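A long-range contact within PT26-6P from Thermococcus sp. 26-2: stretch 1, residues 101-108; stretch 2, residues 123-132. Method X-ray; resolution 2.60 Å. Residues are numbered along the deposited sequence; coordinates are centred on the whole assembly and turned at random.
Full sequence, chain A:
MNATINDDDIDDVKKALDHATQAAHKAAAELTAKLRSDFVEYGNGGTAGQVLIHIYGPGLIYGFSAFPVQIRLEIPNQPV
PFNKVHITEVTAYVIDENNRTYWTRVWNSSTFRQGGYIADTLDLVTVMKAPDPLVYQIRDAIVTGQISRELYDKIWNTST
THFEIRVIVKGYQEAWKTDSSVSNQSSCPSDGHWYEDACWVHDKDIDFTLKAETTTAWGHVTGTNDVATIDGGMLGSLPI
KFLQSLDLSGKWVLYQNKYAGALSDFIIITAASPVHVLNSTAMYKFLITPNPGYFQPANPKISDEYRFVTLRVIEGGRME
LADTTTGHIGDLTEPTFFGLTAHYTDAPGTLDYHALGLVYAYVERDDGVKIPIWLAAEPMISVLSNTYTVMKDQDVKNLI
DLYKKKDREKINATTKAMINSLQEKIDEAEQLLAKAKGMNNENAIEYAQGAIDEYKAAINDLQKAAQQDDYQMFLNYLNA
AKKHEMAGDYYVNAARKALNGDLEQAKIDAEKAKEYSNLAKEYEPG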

# COMPACT_ATOMS: atom_id res chain seq x y z
N THR A 101 25.36 2.94 12.18
CA THR A 101 24.58 1.91 12.86
C THR A 101 23.28 2.45 13.42
O THR A 101 23.25 3.56 13.96
CB THR A 101 25.37 1.29 14.02
OG1 THR A 101 25.65 2.29 14.99
CG2 THR A 101 26.66 0.68 13.53
N TYR A 102 22.21 1.67 13.33
CA TYR A 102 20.93 2.12 13.87
C TYR A 102 20.26 1.12 14.81
O TYR A 102 20.37 -0.09 14.64
CB TYR A 102 19.95 2.42 12.74
CG TYR A 102 20.51 3.07 11.50
CD1 TYR A 102 21.53 2.47 10.77
CD2 TYR A 102 19.97 4.26 11.02
CE1 TYR A 102 22.01 3.05 9.61
CE2 TYR A 102 20.44 4.85 9.86
CZ TYR A 102 21.46 4.24 9.16
OH TYR A 102 21.93 4.82 8.00
N TRP A 103 19.55 1.66 15.79
CA TRP A 103 18.60 0.87 16.56
C TRP A 103 19.28 -0.16 17.44
O TRP A 103 18.64 -1.09 17.94
CB TRP A 103 17.59 0.20 15.63
CG TRP A 103 16.95 1.18 14.74
CD1 TRP A 103 16.87 1.14 13.38
CD2 TRP A 103 16.32 2.39 15.15
NE1 TRP A 103 16.22 2.26 12.92
CE2 TRP A 103 15.87 3.04 13.99
CE3 TRP A 103 16.09 2.99 16.40
CZ2 TRP A 103 15.19 4.26 14.03
CZ3 TRP A 103 15.42 4.21 16.44
CH2 TRP A 103 14.98 4.83 15.26
N THR A 104 20.59 0.01 17.62
CA THR A 104 21.38 -0.84 18.50
C THR A 104 20.56 -1.29 19.70
O THR A 104 19.91 -0.49 20.36
CB THR A 104 22.63 -0.10 19.02
OG1 THR A 104 23.22 0.65 17.95
CG2 THR A 104 23.64 -1.09 19.55
N ARG A 105 20.59 -2.60 19.95
CA ARG A 105 19.86 -3.17 21.07
C ARG A 105 20.88 -3.88 21.92
O ARG A 105 21.75 -4.58 21.39
CB ARG A 105 18.84 -4.19 20.55
CG ARG A 105 17.57 -4.32 21.38
CD ARG A 105 17.86 -4.83 22.77
NE ARG A 105 16.65 -5.30 23.44
CZ ARG A 105 16.62 -5.70 24.70
NH1 ARG A 105 17.72 -5.70 25.43
NH2 ARG A 105 15.48 -6.11 25.23
N VAL A 106 20.80 -3.71 23.23
CA VAL A 106 21.75 -4.38 24.11
C VAL A 106 21.07 -5.16 25.23
O VAL A 106 20.26 -4.62 25.98
CB VAL A 106 22.76 -3.38 24.70
CG1 VAL A 106 23.35 -3.93 25.99
CG2 VAL A 106 23.86 -3.08 23.68
N TRP A 107 21.42 -6.44 25.33
CA TRP A 107 21.05 -7.27 26.47
C TRP A 107 22.27 -7.35 27.40
O TRP A 107 23.34 -7.83 26.99
CB TRP A 107 20.66 -8.68 26.01
CG TRP A 107 19.42 -8.77 25.15
CD1 TRP A 107 18.13 -8.97 25.58
CD2 TRP A 107 19.35 -8.71 23.71
NE1 TRP A 107 17.28 -9.01 24.50
CE2 TRP A 107 18.00 -8.85 23.35
CE3 TRP A 107 20.30 -8.53 22.70
CZ2 TRP A 107 17.57 -8.83 22.03
CZ3 TRP A 107 19.88 -8.51 21.39
CH2 TRP A 107 18.52 -8.66 21.06
N ASN A 108 22.12 -6.85 28.62
CA ASN A 108 23.23 -6.93 29.56
C ASN A 108 23.13 -8.17 30.42
O ASN A 108 22.11 -8.87 30.41
CB ASN A 108 23.37 -5.66 30.40
CG ASN A 108 22.17 -5.43 31.30
OD1 ASN A 108 21.40 -6.34 31.61
ND2 ASN A 108 22.01 -4.18 31.74
N ASP A 123 17.06 -18.06 22.78
CA ASP A 123 16.36 -17.31 21.75
C ASP A 123 16.18 -15.87 22.17
O ASP A 123 15.50 -15.59 23.15
CB ASP A 123 14.98 -17.92 21.48
CG ASP A 123 15.06 -19.23 20.68
OD1 ASP A 123 16.10 -19.49 20.03
OD2 ASP A 123 14.06 -19.99 20.71
N LEU A 124 16.78 -14.95 21.43
CA LEU A 124 16.57 -13.53 21.66
C LEU A 124 15.69 -12.92 20.56
O LEU A 124 15.86 -13.20 19.37
CB LEU A 124 17.92 -12.81 21.70
CG LEU A 124 18.85 -13.12 22.86
CD1 LEU A 124 20.22 -12.52 22.56
CD2 LEU A 124 18.31 -12.57 24.18
N VAL A 125 14.75 -12.06 20.97
CA VAL A 125 13.88 -11.42 19.99
C VAL A 125 13.97 -9.90 20.07
O VAL A 125 13.92 -9.31 21.15
CB VAL A 125 12.42 -11.88 20.11
CG1 VAL A 125 11.56 -11.14 19.15
CG2 VAL A 125 12.33 -13.38 19.83
N THR A 126 14.13 -9.28 18.91
CA THR A 126 14.16 -7.83 18.83
C THR A 126 13.45 -7.30 17.58
O THR A 126 12.97 -8.07 16.74
CB THR A 126 15.61 -7.29 18.93
OG1 THR A 126 15.58 -5.90 19.28
CG2 THR A 126 16.34 -7.46 17.63
N VAL A 127 13.35 -5.99 17.47
CA VAL A 127 12.72 -5.36 16.32
C VAL A 127 13.75 -4.47 15.68
O VAL A 127 14.47 -3.76 16.37
CB VAL A 127 11.55 -4.48 16.75
CG1 VAL A 127 10.79 -3.97 15.53
CG2 VAL A 127 10.62 -5.25 17.69
N MSE A 128 13.83 -4.50 14.35
CA MSE A 128 14.80 -3.66 13.64
C MSE A 128 14.18 -2.86 12.48
O MSE A 128 12.98 -2.97 12.18
CB MSE A 128 15.97 -4.51 13.14
CG MSE A 128 16.82 -5.14 14.27
SE MSE A 128 18.11 -3.94 15.17
CE MSE A 128 17.72 -4.47 16.99
N LYS A 129 15.00 -2.05 11.83
CA LYS A 129 14.55 -1.24 10.72
C LYS A 129 15.72 -0.66 9.92
O LYS A 129 16.69 -0.16 10.50
CB LYS A 129 13.65 -0.12 11.25
CG LYS A 129 13.01 0.72 10.16
CD LYS A 129 12.37 1.99 10.72
CE LYS A 129 11.84 2.85 9.59
NZ LYS A 129 11.57 4.24 10.01
N ALA A 130 15.63 -0.75 8.60
CA ALA A 130 16.64 -0.18 7.72
C ALA A 130 16.68 1.35 7.77
O ALA A 130 15.84 1.99 8.42
CB ALA A 130 16.39 -0.64 6.30
N PRO A 131 17.67 1.97 7.08
CA PRO A 131 17.69 3.43 6.96
C PRO A 131 16.41 3.98 6.29
O PRO A 131 15.89 3.37 5.34
CB PRO A 131 18.92 3.68 6.07
CG PRO A 131 19.79 2.50 6.28
CD PRO A 131 18.84 1.35 6.43
N ASP A 132 15.93 5.11 6.78
CA ASP A 132 14.66 5.67 6.34
C ASP A 132 14.76 7.18 6.12
O ASP A 132 14.57 7.96 7.05
CB ASP A 132 13.60 5.38 7.41
CG ASP A 132 12.19 5.59 6.92
OD1 ASP A 132 11.99 6.26 5.88
OD2 ASP A 132 11.27 5.09 7.58
O HOH W 1 14.49 -6.43 21.97

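The two stretches run nearly antiparallel: the N-to-C directions of strands 104-108 and 123-129 differ by 166°, and their axes approach no closer than 8.6 Å. That spacing is too wide for backbone pairing, and no direct hydrogen bond crosses the contact. The 522 Å² buried between them, both sides summed, is therefore earned mainly by side-chain packing, with one water as a polar link.

Tyr102 directs its CA-to-CB bond toward stretch 2 and ends against Pro131. Its OH lies 3.6 Å from CG of Pro131, and its CZ 3.8 Å from the same CG, so the contact is apolar packing around the phenol tip; the hydroxyl finds its hydrogen bond elsewhere in the structure.

At Trp103 the chain turns a corner, with phi/psi of 68/15, and the CA atoms of Trp103 and Met128 come within 6.6 Å. The indole meets the backbone of Lys129 at its edge: CD1 of Trp103 is 3.2 Å from O of Lys129, near the ring plane. NE1 of Trp103 is 3.5 Å from O of Lys129, but the angle is poor and the pair does not count as a hydrogen bond. Met128, a selenomethionine, packs near the base of the side chain, with its SE 4.2 Å from CB of Trp103 and its CE 3.6 Å from the Trp103 backbone O.

Thr104 points away, and Arg105 restores the contact. Its closest direct approaches are made by aliphatic atoms: CB of Arg105 is 3.7 Å from CE of Met128, and CG of Arg105 is 3.3 Å from OG1 of Thr126. The polar link runs through the water, which accepts from NE of Arg105 at 2.8 Å, accepts from OG1 of Thr126 at 3.0 Å, and donates to O of Val125 at 3.0 Å. One molecule thus ties the guanidinium to both side-chain and backbone groups of the opposing strand. Within its own stretch, NH1 of Arg105 makes a weak hydrogen bond to O of Val106 (2.8 Å, 129°).

Val106 is out of reach, and Trp107 faces stretch 2 again. Leu124 CD2 sits 3.7 Å from the centroid of the five-membered ring of Trp107, only 9° off the ring normal, which defines a CH-pi contact over the face. The benzo end reaches further along the partner strand: CZ2 of Trp107 is 3.8 Å from O of Val125, at the ring edge, and CH2 of Trp107 is 3.9 Å from CB of Thr126. With 87 Å² covered, Trp107 has the largest share.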